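Local atomic coordinates of alternansucrase (PDB entry 6HVG), a protein that belongs to glycosyl hydrolase family 70, with a TIM-barrel core, choline-binding-type repeats and a bound calcium ion. Residues A[448-453]-A[472-477]; A[453-458]-A[464-469]. All coordinates share one frame; numbering follows the deposited sequence.

Contact 1: residues A[448-453]-A[472-477]; sequences QTQANY and TSQKTL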
# COMPACT_ATOMS: atom_id res chain seq x y z
N GLN A 448 -36.26 -5.50 -0.87
CA GLN A 448 -35.19 -6.13 -0.10
C GLN A 448 -34.76 -5.26 1.06
O GLN A 448 -34.71 -5.72 2.19
CB GLN A 448 -33.98 -6.39 -1.01
CG GLN A 448 -32.84 -7.18 -0.38
CD GLN A 448 -33.24 -8.58 0.04
OE1 GLN A 448 -33.12 -9.54 -0.73
NE2 GLN A 448 -33.75 -8.70 1.25
N THR A 449 -34.49 -3.98 0.79
CA THR A 449 -34.12 -3.05 1.82
C THR A 449 -35.26 -2.90 2.82
O THR A 449 -35.04 -2.86 4.02
CB THR A 449 -33.79 -1.68 1.25
OG1 THR A 449 -32.80 -1.81 0.23
CG2 THR A 449 -33.22 -0.77 2.35
N GLN A 450 -36.49 -2.79 2.33
CA GLN A 450 -37.63 -2.67 3.23
C GLN A 450 -37.69 -3.86 4.18
O GLN A 450 -37.90 -3.68 5.37
CB GLN A 450 -38.95 -2.55 2.45
CG GLN A 450 -40.18 -2.38 3.33
CD GLN A 450 -41.36 -1.81 2.60
OE1 GLN A 450 -41.31 -1.62 1.38
NE2 GLN A 450 -42.46 -1.58 3.31
N ALA A 451 -37.55 -5.06 3.63
CA ALA A 451 -37.63 -6.28 4.43
C ALA A 451 -36.49 -6.34 5.44
O ALA A 451 -36.68 -6.82 6.57
CB ALA A 451 -37.63 -7.51 3.55
N ASN A 452 -35.32 -5.87 5.03
CA ASN A 452 -34.16 -5.88 5.93
C ASN A 452 -34.33 -4.87 7.06
O ASN A 452 -34.02 -5.19 8.21
CB ASN A 452 -32.86 -5.61 5.16
CG ASN A 452 -32.44 -6.78 4.29
OD1 ASN A 452 -32.88 -7.90 4.48
ND2 ASN A 452 -31.56 -6.53 3.36
N TYR A 453 -34.82 -3.68 6.74
CA TYR A 453 -35.13 -2.68 7.74
C TYR A 453 -36.09 -3.24 8.78
O TYR A 453 -35.85 -3.11 9.96
CB TYR A 453 -35.74 -1.44 7.10
CG TYR A 453 -36.45 -0.50 8.06
CD1 TYR A 453 -35.76 0.48 8.76
CD2 TYR A 453 -37.81 -0.59 8.26
CE1 TYR A 453 -36.42 1.34 9.63
CE2 TYR A 453 -38.48 0.26 9.13
CZ TYR A 453 -37.79 1.23 9.80
OH TYR A 453 -38.48 2.05 10.66
N THR A 472 -41.84 -11.20 0.13
CA THR A 472 -43.00 -10.85 0.92
C THR A 472 -43.77 -9.76 0.19
O THR A 472 -43.15 -8.92 -0.48
CB THR A 472 -42.58 -10.32 2.30
OG1 THR A 472 -41.79 -11.30 2.97
CG2 THR A 472 -43.79 -9.97 3.17
N SER A 473 -45.10 -9.79 0.30
CA SER A 473 -45.93 -8.88 -0.48
C SER A 473 -45.70 -7.47 0.00
O SER A 473 -45.36 -7.25 1.16
CB SER A 473 -47.41 -9.24 -0.36
OG SER A 473 -48.03 -8.65 0.77
N GLN A 474 -45.91 -6.52 -0.89
CA GLN A 474 -45.69 -5.14 -0.57
C GLN A 474 -46.66 -4.69 0.52
O GLN A 474 -46.28 -3.90 1.39
CB GLN A 474 -45.85 -4.29 -1.82
CG GLN A 474 -45.40 -2.86 -1.66
CD GLN A 474 -43.92 -2.75 -1.41
OE1 GLN A 474 -43.13 -3.10 -2.27
NE2 GLN A 474 -43.53 -2.28 -0.22
N LYS A 475 -47.90 -5.14 0.45
CA LYS A 475 -48.92 -4.76 1.43
C LYS A 475 -48.48 -5.19 2.83
O LYS A 475 -48.54 -4.40 3.76
CB LYS A 475 -50.24 -5.42 1.06
CG LYS A 475 -51.38 -5.26 2.07
CD LYS A 475 -52.24 -4.05 1.79
CE LYS A 475 -53.46 -4.00 2.70
NZ LYS A 475 -53.05 -3.75 4.11
N THR A 476 -48.03 -6.43 2.97
CA THR A 476 -47.57 -6.97 4.23
C THR A 476 -46.40 -6.17 4.78
O THR A 476 -46.36 -5.88 5.97
CB THR A 476 -47.15 -8.44 4.10
OG1 THR A 476 -48.26 -9.23 3.66
CG2 THR A 476 -46.64 -8.99 5.45
N LEU A 477 -45.45 -5.80 3.92
CA LEU A 477 -44.27 -5.06 4.37
C LEU A 477 -44.64 -3.67 4.87
O LEU A 477 -44.14 -3.23 5.90
CB LEU A 477 -43.25 -4.94 3.24
CG LEU A 477 -42.61 -6.24 2.73
CD1 LEU A 477 -41.89 -5.96 1.44
CD2 LEU A 477 -41.65 -6.83 3.74
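Gln474 NE2 donates to Gln450 OE1 over 2.8 Å, joining two buried glutamine amides. The N-H points somewhat off the oxygen, with an angle of 143° at the hydrogen. On the acceptor side the nitrogen stands above the carbonyl plane of Gln450 and misses its lone pairs. On the donor side OE1 lies in the amide plane of Gln474. The two amide planes are turned 37° apart, and the side chains meet at about a right angle. Gln450 reaches across with CG anti to the backbone N (chi1 -178°) and a chain that stays extended beyond CG. Gln474 also has CG anti to N, but bends at chi2, which swings its amide back toward the other helix. Asn478 OD1 accepts from Gln450 NE2 and, weakly, from Gln474 NE2, so it probably steadies the Gln450 amide more than that of Gln474. The bond joins helix 447-462 to the first turn of helix 474-495. With helix 499-511 these form a helical cluster far from the centre of the chain, consistent with the helical domain IV of GH70 enzymes. Ser473 is the N-cap of the second helix, and its OG shares a hydrogen bond of 3.0 Å with Thr476 OG1. Gln380, from a distant part of the sequence, accepts from Gln474 N at the same helix start. The Gln450 side chain crosses Leu477 at a slant, with Gln450 NE2 3.5 Å from Leu477 CB. One methyl of Leu477, CD2, makes an apolar contact with Ala451 CB at 4.1 Å. Trp444 and Ile1306 also touch the Gln450 side chain.

Contact 2: residues A[453-458]-A[464-469]; sequences YLNFMS and ITTTYT
Ser458 OG donates to Ile464 O over 2.7 Å, with the hydroxyl tilted 29° from the carbonyl plane. Three residues earlier in the helix, Asn455 ND2 donates to Tyr468 O at 3.1 Å. This donor lies in the carbonyl plane, on a lone pair, though the bond is bent to 136° at the hydrogen. Asn455 OD1 also appears to accept from Tyr468 N, but this bond is doubtful because OD1 sits too close to Thr466 O in the model. Thr466 OG1 is 3.3 Å from Ser458 OG. The Ser458-Ile464 and Asn455-Tyr468 O bonds pin the connection of a helix-loop-helix unit: after helix 447-462 the chain runs back beside it, antiparallel and in irregular form, toward helix 474-495. Leu454 adds the apolar part. Leu454 CD1 lies 3.8 Å from Tyr468 CD2, approaching the ring obliquely, while Leu454 CB lies at the ring edge. Thr466 CB lies over one face of that ring from within the loop, offset toward its rim. Further out, Ala480 of helix 474-495 touches the Tyr468 side chain.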
# COMPACT_ATOMS: atom_id res chain seq x y z
N TYR A 453 -34.82 -3.68 6.74
CA TYR A 453 -35.13 -2.68 7.74
C TYR A 453 -36.09 -3.24 8.78
O TYR A 453 -35.85 -3.11 9.96
CB TYR A 453 -35.74 -1.44 7.10
CG TYR A 453 -36.45 -0.50 8.06
CD1 TYR A 453 -35.76 0.48 8.76
CD2 TYR A 453 -37.81 -0.59 8.26
CE1 TYR A 453 -36.42 1.34 9.63
CE2 TYR A 453 -38.48 0.26 9.13
CZ TYR A 453 -37.79 1.23 9.80
OH TYR A 453 -38.48 2.05 10.66
N LEU A 454 -37.17 -3.87 8.32
CA LEU A 454 -38.19 -4.42 9.21
C LEU A 454 -37.62 -5.48 10.12
O LEU A 454 -37.86 -5.43 11.33
CB LEU A 454 -39.36 -5.02 8.43
CG LEU A 454 -40.18 -4.01 7.65
CD1 LEU A 454 -41.13 -4.74 6.73
CD2 LEU A 454 -40.96 -3.06 8.55
N ASN A 455 -36.85 -6.41 9.56
CA ASN A 455 -36.21 -7.45 10.36
C ASN A 455 -35.20 -6.87 11.38
O ASN A 455 -35.14 -7.33 12.51
CB ASN A 455 -35.50 -8.46 9.48
CG ASN A 455 -36.45 -9.27 8.65
OD1 ASN A 455 -37.66 -9.24 8.86
ND2 ASN A 455 -35.92 -10.01 7.71
N PHE A 456 -34.42 -5.87 10.98
CA PHE A 456 -33.44 -5.26 11.87
C PHE A 456 -34.10 -4.52 13.05
O PHE A 456 -33.70 -4.72 14.20
CB PHE A 456 -32.55 -4.31 11.07
CG PHE A 456 -31.47 -3.66 11.87
CD1 PHE A 456 -30.26 -4.30 12.06
CD2 PHE A 456 -31.63 -2.37 12.37
CE1 PHE A 456 -29.24 -3.68 12.77
CE2 PHE A 456 -30.63 -1.76 13.10
CZ PHE A 456 -29.44 -2.43 13.31
N MET A 457 -35.09 -3.69 12.77
CA MET A 457 -35.78 -2.93 13.82
C MET A 457 -36.56 -3.84 14.76
O MET A 457 -36.58 -3.60 15.97
CB MET A 457 -36.74 -1.91 13.23
CG MET A 457 -36.06 -0.81 12.43
SD MET A 457 -35.26 0.47 13.42
CE MET A 457 -33.57 0.15 13.02
N SER A 458 -37.18 -4.88 14.20
CA SER A 458 -37.81 -5.95 14.98
C SER A 458 -36.89 -6.57 16.04
O SER A 458 -37.31 -6.80 17.18
CB SER A 458 -38.25 -7.08 14.05
OG SER A 458 -39.53 -6.87 13.56
N ILE A 464 -42.92 -7.75 16.83
CA ILE A 464 -42.78 -9.15 16.48
C ILE A 464 -41.53 -9.30 15.64
O ILE A 464 -41.35 -8.57 14.68
CB ILE A 464 -43.97 -9.69 15.66
CG1 ILE A 464 -45.30 -9.25 16.28
CG2 ILE A 464 -43.86 -11.22 15.55
CD1 ILE A 464 -46.54 -9.91 15.68
N THR A 465 -40.65 -10.21 16.01
CA THR A 465 -39.45 -10.43 15.23
C THR A 465 -39.93 -11.10 13.96
O THR A 465 -40.72 -12.03 14.02
CB THR A 465 -38.40 -11.25 15.99
OG1 THR A 465 -37.90 -10.46 17.08
CG2 THR A 465 -37.23 -11.66 15.08
N THR A 466 -39.50 -10.58 12.82
CA THR A 466 -40.03 -11.02 11.56
C THR A 466 -38.93 -11.48 10.63
O THR A 466 -37.85 -10.89 10.56
CB THR A 466 -40.86 -9.89 10.88
OG1 THR A 466 -40.09 -8.67 10.80
CG2 THR A 466 -42.15 -9.62 11.64
N THR A 467 -39.21 -12.57 9.92
CA THR A 467 -38.39 -13.02 8.81
C THR A 467 -39.06 -12.55 7.54
O THR A 467 -39.94 -13.21 7.01
CB THR A 467 -38.32 -14.56 8.77
OG1 THR A 467 -38.35 -15.07 10.11
CG2 THR A 467 -37.05 -15.00 8.04
N TYR A 468 -38.67 -11.40 7.05
CA TYR A 468 -39.19 -10.94 5.79
C TYR A 468 -38.16 -10.98 4.67
O TYR A 468 -37.01 -10.68 4.87
CB TYR A 468 -39.74 -9.52 5.97
CG TYR A 468 -41.05 -9.44 6.73
CD1 TYR A 468 -42.08 -10.37 6.53
CD2 TYR A 468 -41.29 -8.38 7.62
CE1 TYR A 468 -43.28 -10.26 7.21
CE2 TYR A 468 -42.47 -8.28 8.32
CZ TYR A 468 -43.46 -9.21 8.12
OH TYR A 468 -44.67 -9.07 8.80
N THR A 469 -38.61 -11.40 3.50
CA THR A 469 -37.78 -11.47 2.32
C THR A 469 -38.35 -10.47 1.33
O THR A 469 -39.45 -9.93 1.51
CB THR A 469 -37.78 -12.90 1.74
OG1 THR A 469 -37.55 -13.78 2.82
CG2 THR A 469 -36.66 -13.14 0.74

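Both contacts use helix 447-462. Contact 1 sets it against the next helix, and contact 2 holds the loop between those helices. Every touching residue in contact 1 is buried, and its polar link is between side-chain amides. Contact 2 is partly buried, with Ile464, Thr465 and Thr467 exposed, and its helix side chains mainly bind loop backbone. The two meet directly, their centres about 9 Å apart. Leu454 CD1 of contact 2 packs 3.5 Å from Leu477 O of contact 1. Ala451 CB lies 3.5 Å from Tyr468 O. Tyr453 belongs to both ranges but touches neither partner segment; its side chain packs on Ile484 and Ile488 of helix 474-495.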